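Local structure of alpha-1,4-endofucoidanase (Mariniflexile fucanivorans, 6DLH) at residues 171-176 and 198-203; 460-465 and 496-501; 655-660 and 692-697. The protein hydrolyses alpha-1,4-linkages within chains of the sulfated polysaccharide fucoidan, as a retaining endo-acting glycoside hydrolase of family 107. All blocks are in the same frame, centred on the assembly; numbering follows the deposited sequence.

Contact 1. Residues 171-176 and 198-203; sequences RWMEWC and RKYMFC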
# COMPACT_ATOMS: atom_id res chain seq x y z
N ARG A 171 -10.53 17.65 -12.88
CA ARG A 171 -9.37 18.51 -12.79
C ARG A 171 -8.19 17.93 -13.57
O ARG A 171 -7.36 18.67 -14.09
CB ARG A 171 -8.99 18.81 -11.33
CG ARG A 171 -9.99 19.70 -10.60
CD ARG A 171 -9.54 20.02 -9.19
NE ARG A 171 -10.63 20.46 -8.33
CZ ARG A 171 -10.55 20.62 -7.01
NH1 ARG A 171 -11.60 21.05 -6.34
NH2 ARG A 171 -9.43 20.33 -6.37
N TRP A 172 -8.11 16.59 -13.63
CA TRP A 172 -7.03 15.95 -14.37
C TRP A 172 -7.15 16.30 -15.85
O TRP A 172 -6.16 16.67 -16.48
CB TRP A 172 -7.03 14.43 -14.16
CG TRP A 172 -6.26 13.67 -15.20
CD1 TRP A 172 -6.76 12.76 -16.08
CD2 TRP A 172 -4.86 13.78 -15.49
NE1 TRP A 172 -5.76 12.26 -16.88
CE2 TRP A 172 -4.58 12.88 -16.55
CE3 TRP A 172 -3.80 14.52 -14.96
CZ2 TRP A 172 -3.30 12.71 -17.07
CZ3 TRP A 172 -2.53 14.36 -15.49
CH2 TRP A 172 -2.29 13.46 -16.53
N MET A 173 -8.37 16.14 -16.39
CA MET A 173 -8.68 16.49 -17.77
C MET A 173 -8.41 17.98 -17.97
O MET A 173 -7.75 18.36 -18.94
CB MET A 173 -10.14 16.18 -18.09
CG MET A 173 -10.42 14.71 -18.38
SD MET A 173 -12.16 14.30 -18.05
CE MET A 173 -12.47 13.06 -19.30
N GLU A 174 -8.88 18.81 -17.02
CA GLU A 174 -8.66 20.24 -17.02
C GLU A 174 -7.17 20.54 -17.19
O GLU A 174 -6.79 21.33 -18.05
CB GLU A 174 -9.18 20.87 -15.72
CG GLU A 174 -9.76 22.26 -15.91
CD GLU A 174 -11.18 22.24 -16.44
OE1 GLU A 174 -11.37 22.54 -17.63
OE2 GLU A 174 -12.10 21.91 -15.65
N TRP A 175 -6.33 19.90 -16.37
CA TRP A 175 -4.89 20.11 -16.40
C TRP A 175 -4.34 19.77 -17.78
O TRP A 175 -3.32 20.32 -18.20
CB TRP A 175 -4.18 19.30 -15.30
CG TRP A 175 -2.69 19.47 -15.32
CD1 TRP A 175 -1.97 20.40 -14.63
CD2 TRP A 175 -1.73 18.71 -16.08
NE1 TRP A 175 -0.63 20.27 -14.90
CE2 TRP A 175 -0.45 19.24 -15.79
CE3 TRP A 175 -1.81 17.63 -16.97
CZ2 TRP A 175 0.72 18.73 -16.35
CZ3 TRP A 175 -0.65 17.12 -17.53
CH2 TRP A 175 0.60 17.67 -17.22
N CYS A 176 -5.02 18.85 -18.47
CA CYS A 176 -4.47 18.22 -19.66
C CYS A 176 -4.58 19.14 -20.87
O CYS A 176 -3.62 19.25 -21.64
CB CYS A 176 -5.14 16.87 -19.90
SG CYS A 176 -4.74 15.66 -18.62
N ARG A 198 -9.06 9.32 -25.30
CA ARG A 198 -7.78 8.80 -25.75
C ARG A 198 -6.62 9.73 -25.39
O ARG A 198 -5.56 9.26 -24.98
CB ARG A 198 -7.83 8.53 -27.26
CG ARG A 198 -6.52 8.04 -27.88
CD ARG A 198 -6.69 7.78 -29.37
NE ARG A 198 -5.50 7.26 -30.03
CZ ARG A 198 -5.25 5.97 -30.24
NH1 ARG A 198 -6.16 5.06 -29.93
NH2 ARG A 198 -4.10 5.59 -30.77
N LYS A 199 -6.81 11.05 -25.56
CA LYS A 199 -5.69 11.98 -25.44
C LYS A 199 -5.20 12.01 -24.00
O LYS A 199 -3.99 12.04 -23.76
CB LYS A 199 -6.02 13.36 -26.02
CG LYS A 199 -7.12 14.14 -25.31
CD LYS A 199 -7.45 15.47 -25.96
CE LYS A 199 -8.61 16.16 -25.28
NZ LYS A 199 -9.03 17.39 -25.99
N TYR A 200 -6.15 11.95 -23.06
CA TYR A 200 -5.87 11.93 -21.63
C TYR A 200 -5.08 10.68 -21.24
O TYR A 200 -4.25 10.74 -20.34
CB TYR A 200 -7.17 12.06 -20.82
CG TYR A 200 -8.06 13.22 -21.21
CD1 TYR A 200 -7.59 14.52 -21.20
CD2 TYR A 200 -9.39 13.01 -21.55
CE1 TYR A 200 -8.42 15.59 -21.55
CE2 TYR A 200 -10.22 14.06 -21.90
CZ TYR A 200 -9.74 15.35 -21.90
OH TYR A 200 -10.55 16.40 -22.23
N MET A 201 -5.34 9.56 -21.93
CA MET A 201 -4.66 8.31 -21.64
C MET A 201 -3.17 8.45 -21.92
O MET A 201 -2.35 7.97 -21.14
CB MET A 201 -5.23 7.14 -22.46
CG MET A 201 -6.63 6.72 -22.04
SD MET A 201 -6.68 5.82 -20.47
CE MET A 201 -5.63 4.42 -20.87
N PHE A 202 -2.84 9.13 -23.03
CA PHE A 202 -1.45 9.36 -23.40
C PHE A 202 -0.80 10.34 -22.42
O PHE A 202 0.40 10.25 -22.18
CB PHE A 202 -1.34 9.86 -24.85
CG PHE A 202 -1.35 8.79 -25.91
CD1 PHE A 202 -0.18 8.12 -26.26
CD2 PHE A 202 -2.52 8.46 -26.59
CE1 PHE A 202 -0.18 7.15 -27.26
CE2 PHE A 202 -2.52 7.49 -27.58
CZ PHE A 202 -1.36 6.83 -27.91
N CYS A 203 -1.60 11.26 -21.87
CA CYS A 203 -1.15 12.16 -20.82
C CYS A 203 -0.54 11.34 -19.68
O CYS A 203 0.62 11.54 -19.31
CB CYS A 203 -2.30 13.00 -20.26
SG CYS A 203 -2.62 14.57 -21.12
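M173 and Y200 stand at the centre of a helix-helix packing contact in the catalytic domain, where helix 168-176 meets the start of helix 198-216. The axes of 171-176 and 198-203 run almost at a right angle (85°), with a closest approach of 10.3 Å. The main contact is a CH-pi interaction. M173 CG sits over the middle of the Y200 ring, 3.5 Å from its centroid and close to the ring normal, and the methionine chain crosses the tyrosine side chain roughly perpendicularly. M173 CE lies beyond the rim, 3.6 Å from Y200 CE2, while SD is placed obliquely, a looser Met-aromatic contact. An unbranched, flexible methionine suits a flat partner of this kind. On its other face the Y200 ring is covered by K199 CG of its own helix. At its edge, near the ring plane, C176 CB is 3.6 Å from Y200 CD1. The phenol OH is hydrogen-bonded to D177 OD2, so the tyrosine joins an apolar ring to a polar tie just beyond helix 168-176.

Deeper in, W172 has CG anti to its backbone N (chi1 162°). Its six-membered ring meets the other helix at CZ2, 3.4 Å from C203 CB. C203 SG touches C176 CB at 3.6 Å; small cysteines fit such a close approach. I101 and L153 also pack on W172. Both helices lie in the chain between the neighbouring parallel strands 143-149 and 222-226, an extended beta-alpha-beta connection consistent with a (beta/alpha)-barrel, as in the related GH29 fucosidases.

Contact 2. Residues 460-465 and 496-501; sequences LTASGT and FELMAQ
M499, L460 and S463 account for much of this antiparallel strand pair in a predicted Ig-like domain, where strand 459-464 forms one edge of a three-stranded sheet and strand 494-502 its middle. Two hydrogen-bonded pairs set the register: T461 with M499, whose M499 N to T461 O bond is 2.7 Å, and S463 with E497, where both bonds are longer.

L460 faces the domain interior beside A462, L498 and A500. Its CG is anti to the backbone N (chi1 172°), and chi2 (78°) turns CD1 toward the neighbouring strand, where it lies 3.5 Å from M499 O and 4.2 Å from L498 CB. W423 and L443 pack on the same leucine, so a branched apolar residue fits. Farther along strand 494-502, D502 binds a calcium ion.

The other face carries T461, S463, E497 and M499. Short S463 lets the long methionine lie across the neighbouring strand, with M499 SD 3.4 Å from S463 OG. V506 and N508 of the third strand touch M499 as well. A bend at chi3 (-60°) turns the terminal methyl over the edge strand: M499 CE is 3.5 Å from T461 CG2 and, in a tight contact, 3.1 Å from A462 O.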
# COMPACT_ATOMS: atom_id res chain seq x y z
N LEU A 460 29.34 -24.36 2.79
CA LEU A 460 29.14 -23.10 2.09
C LEU A 460 30.51 -22.44 1.90
O LEU A 460 31.27 -22.31 2.86
CB LEU A 460 28.21 -22.17 2.88
CG LEU A 460 28.10 -20.75 2.32
CD1 LEU A 460 27.18 -20.69 1.11
CD2 LEU A 460 27.63 -19.76 3.38
N THR A 461 30.78 -22.02 0.66
CA THR A 461 32.01 -21.31 0.34
C THR A 461 31.72 -20.35 -0.81
O THR A 461 30.60 -20.28 -1.30
CB THR A 461 33.17 -22.28 0.11
OG1 THR A 461 34.36 -21.51 -0.10
CG2 THR A 461 32.94 -23.27 -1.01
N ALA A 462 32.75 -19.60 -1.23
CA ALA A 462 32.58 -18.56 -2.23
C ALA A 462 33.59 -18.75 -3.36
O ALA A 462 34.53 -19.54 -3.23
CB ALA A 462 32.72 -17.20 -1.59
N SER A 463 33.35 -18.04 -4.47
CA SER A 463 34.29 -17.92 -5.57
C SER A 463 34.07 -16.60 -6.29
O SER A 463 32.94 -16.14 -6.42
CB SER A 463 34.23 -19.11 -6.51
OG SER A 463 32.93 -19.24 -7.08
N GLY A 464 35.17 -15.99 -6.76
CA GLY A 464 35.15 -14.64 -7.29
C GLY A 464 36.02 -13.70 -6.46
O GLY A 464 37.00 -14.13 -5.86
N THR A 465 35.61 -12.42 -6.40
CA THR A 465 36.42 -11.35 -5.82
C THR A 465 35.79 -10.86 -4.52
O THR A 465 34.87 -10.05 -4.53
CB THR A 465 36.65 -10.23 -6.84
OG1 THR A 465 37.30 -10.80 -7.97
CG2 THR A 465 37.46 -9.07 -6.30
N PHE A 496 30.16 -11.32 -5.97
CA PHE A 496 30.73 -12.65 -5.98
C PHE A 496 29.63 -13.70 -5.79
O PHE A 496 28.48 -13.38 -5.51
CB PHE A 496 31.84 -12.77 -4.93
CG PHE A 496 31.41 -12.37 -3.54
CD1 PHE A 496 31.29 -11.03 -3.19
CD2 PHE A 496 31.10 -13.33 -2.59
CE1 PHE A 496 30.89 -10.67 -1.91
CE2 PHE A 496 30.71 -12.97 -1.31
CZ PHE A 496 30.61 -11.64 -0.97
N GLU A 497 30.03 -14.97 -5.95
CA GLU A 497 29.14 -16.10 -5.88
C GLU A 497 29.28 -16.74 -4.50
O GLU A 497 30.40 -16.93 -4.03
CB GLU A 497 29.52 -17.13 -6.94
CG GLU A 497 29.50 -16.59 -8.36
CD GLU A 497 28.11 -16.41 -8.95
OE1 GLU A 497 27.69 -15.25 -9.11
OE2 GLU A 497 27.46 -17.43 -9.26
N LEU A 498 28.14 -17.04 -3.86
CA LEU A 498 28.14 -17.98 -2.75
C LEU A 498 27.75 -19.36 -3.28
O LEU A 498 26.92 -19.47 -4.18
CB LEU A 498 27.17 -17.49 -1.67
CG LEU A 498 27.65 -16.29 -0.86
CD1 LEU A 498 26.68 -15.97 0.26
CD2 LEU A 498 29.06 -16.51 -0.31
N MET A 499 28.35 -20.41 -2.70
CA MET A 499 28.14 -21.75 -3.21
C MET A 499 27.71 -22.70 -2.09
O MET A 499 28.49 -23.01 -1.18
CB MET A 499 29.41 -22.28 -3.88
CG MET A 499 29.87 -21.42 -5.05
SD MET A 499 31.49 -21.97 -5.61
CE MET A 499 32.47 -21.72 -4.14
N ALA A 500 26.46 -23.15 -2.17
CA ALA A 500 25.93 -24.05 -1.16
C ALA A 500 26.07 -25.48 -1.67
O ALA A 500 25.84 -25.75 -2.85
CB ALA A 500 24.49 -23.70 -0.86
N GLN A 501 26.46 -26.39 -0.77
CA GLN A 501 26.79 -27.75 -1.15
C GLN A 501 25.94 -28.73 -0.36
O GLN A 501 25.68 -28.51 0.83
CB GLN A 501 28.28 -28.02 -0.91
CG GLN A 501 28.73 -29.38 -1.42
CD GLN A 501 30.16 -29.75 -1.06
OE1 GLN A 501 30.61 -29.56 0.06
NE2 GLN A 501 30.87 -30.31 -2.03

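Contact 3. Residues 655-660 and 692-697; sequences NYTLQL and SWKLSG
In L658 and L695, chi1 near -65° puts CG beside its own backbone N, and chi2 (179° and 161°) places the CD1 methyls, so that the branched ends meet diagonally across an antiparallel strand pair. L658 CG and L695 CD1 are 3.9 Å apart, and the side chains run obliquely to each other. Strand 642-649 of the facing sheet supplies L643 against L658 and L645 against L695, so leucine suits both places. An alanine at L658 would probably open a gap beside L695 CD1 and weaken the packing against L643. Y656 and W693 start on this same face, but their rings lead away from the partner segment, that of Y656 onto L645 and T646 of strand 642-649 and that of W693 onto I685 and Q687 of strand 684-689.

The backbones are joined at two hydrogen-bonded pairs. L658 with W693 has bonds of 2.7 Å from L658 N to W693 O and 2.9 Å from W693 N to L658 O. In the pair Y656 with L695, L695 N to Y656 O is 2.8 Å; the return bond is longer and more bent.

Polar residues line the opposite face. T657 CG2 rests 3.6 Å from S692 CB, while S692 OG is hydrogen-bonded to D689. N655 OD1 lies 3.6 Å from CD of K694, a long chain suited to this exposed place. Strand 692-697 lies between 654-659 and 684-689 in a sheet largely apolar on the inner face and mainly polar on the outer, as is typical of an Ig-like beta-sandwich.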
# COMPACT_ATOMS: atom_id res chain seq x y z
N ASN A 655 -34.19 10.02 17.55
CA ASN A 655 -32.84 9.95 18.08
C ASN A 655 -31.99 11.03 17.42
O ASN A 655 -32.12 11.27 16.23
CB ASN A 655 -32.21 8.56 17.88
CG ASN A 655 -32.75 7.52 18.84
OD1 ASN A 655 -32.42 7.52 20.02
ND2 ASN A 655 -33.59 6.63 18.33
N TYR A 656 -31.13 11.66 18.24
CA TYR A 656 -30.14 12.63 17.78
C TYR A 656 -29.07 12.80 18.84
O TYR A 656 -29.38 13.05 20.01
CB TYR A 656 -30.80 13.98 17.48
CG TYR A 656 -29.97 14.89 16.60
CD1 TYR A 656 -28.86 15.56 17.10
CD2 TYR A 656 -30.31 15.08 15.28
CE1 TYR A 656 -28.11 16.41 16.30
CE2 TYR A 656 -29.57 15.92 14.46
CZ TYR A 656 -28.47 16.59 14.97
OH TYR A 656 -27.74 17.42 14.17
N THR A 657 -27.80 12.69 18.43
CA THR A 657 -26.68 12.76 19.36
C THR A 657 -26.01 14.13 19.24
O THR A 657 -25.59 14.54 18.16
CB THR A 657 -25.73 11.57 19.20
OG1 THR A 657 -26.38 10.38 19.64
CG2 THR A 657 -24.44 11.72 19.98
N LEU A 658 -25.93 14.84 20.38
CA LEU A 658 -25.15 16.06 20.49
C LEU A 658 -23.71 15.69 20.81
O LEU A 658 -23.46 14.83 21.67
CB LEU A 658 -25.75 16.95 21.59
CG LEU A 658 -27.16 17.48 21.34
CD1 LEU A 658 -27.63 18.34 22.51
CD2 LEU A 658 -27.25 18.27 20.04
N GLN A 659 -22.78 16.35 20.12
CA GLN A 659 -21.38 15.94 20.09
C GLN A 659 -20.48 17.10 20.51
O GLN A 659 -20.54 18.18 19.91
CB GLN A 659 -21.02 15.47 18.68
CG GLN A 659 -19.70 14.73 18.59
CD GLN A 659 -19.86 13.25 18.81
OE1 GLN A 659 -20.72 12.60 18.20
NE2 GLN A 659 -19.03 12.69 19.67
N LEU A 660 -19.65 16.87 21.53
CA LEU A 660 -18.61 17.81 21.92
C LEU A 660 -17.70 18.02 20.72
O LEU A 660 -17.15 17.06 20.18
CB LEU A 660 -17.82 17.24 23.11
CG LEU A 660 -16.63 18.06 23.59
CD1 LEU A 660 -17.07 19.36 24.25
CD2 LEU A 660 -15.76 17.26 24.54
N SER A 692 -20.57 12.93 24.23
CA SER A 692 -21.83 12.94 23.50
C SER A 692 -23.03 12.76 24.43
O SER A 692 -22.97 12.01 25.41
CB SER A 692 -21.83 11.90 22.41
OG SER A 692 -21.58 10.61 22.95
N TRP A 693 -24.14 13.44 24.08
CA TRP A 693 -25.41 13.37 24.80
C TRP A 693 -26.52 13.05 23.80
O TRP A 693 -26.59 13.66 22.74
CB TRP A 693 -25.68 14.69 25.54
CG TRP A 693 -24.72 14.98 26.65
CD1 TRP A 693 -23.39 15.30 26.53
CD2 TRP A 693 -25.00 15.00 28.07
NE1 TRP A 693 -22.83 15.49 27.76
CE2 TRP A 693 -23.79 15.32 28.73
CE3 TRP A 693 -26.14 14.77 28.84
CZ2 TRP A 693 -23.70 15.41 30.11
CZ3 TRP A 693 -26.05 14.85 30.21
CH2 TRP A 693 -24.84 15.17 30.84
N LYS A 694 -27.38 12.08 24.15
CA LYS A 694 -28.42 11.64 23.23
C LYS A 694 -29.78 12.22 23.60
O LYS A 694 -30.25 12.07 24.73
CB LYS A 694 -28.48 10.11 23.13
CG LYS A 694 -29.49 9.56 22.13
CD LYS A 694 -29.44 8.06 21.92
CE LYS A 694 -30.11 7.26 23.01
NZ LYS A 694 -29.87 5.81 22.85
N LEU A 695 -30.39 12.89 22.62
CA LEU A 695 -31.77 13.34 22.69
C LEU A 695 -32.66 12.24 22.12
O LEU A 695 -32.51 11.85 20.96
CB LEU A 695 -31.92 14.61 21.86
CG LEU A 695 -31.15 15.83 22.37
CD1 LEU A 695 -30.98 16.86 21.27
CD2 LEU A 695 -31.85 16.44 23.57
N SER A 696 -33.59 11.74 22.95
CA SER A 696 -34.48 10.69 22.49
C SER A 696 -35.90 10.89 23.03
O SER A 696 -36.13 11.71 23.92
CB SER A 696 -33.94 9.33 22.83
OG SER A 696 -33.61 9.25 24.20
N GLY A 697 -36.82 10.11 22.47
CA GLY A 697 -38.22 10.12 22.85
C GLY A 697 -39.09 9.85 21.63
O GLY A 697 -38.60 9.87 20.50

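Contact 1 belongs to the catalytic domain, whereas contacts 2 and 3 lie in two different Ig-like domains, on opposite sides of the chain's centre with their own centres about 71 Å apart. None touches another. Contact 1 is a buried helix-helix packing without hydrogen bonds between its segments; sulfur, aromatic and aliphatic groups carry it. Contacts 2 and 3 are only partly buried, and each joins an edge strand to the middle strand of a three-stranded antiparallel sheet through four backbone bonds. Both outer faces are largely polar, but in contact 2 a methionine also lies across it, while contact 3 presents asparagine, threonine and lysine. Inside, both rely on leucines.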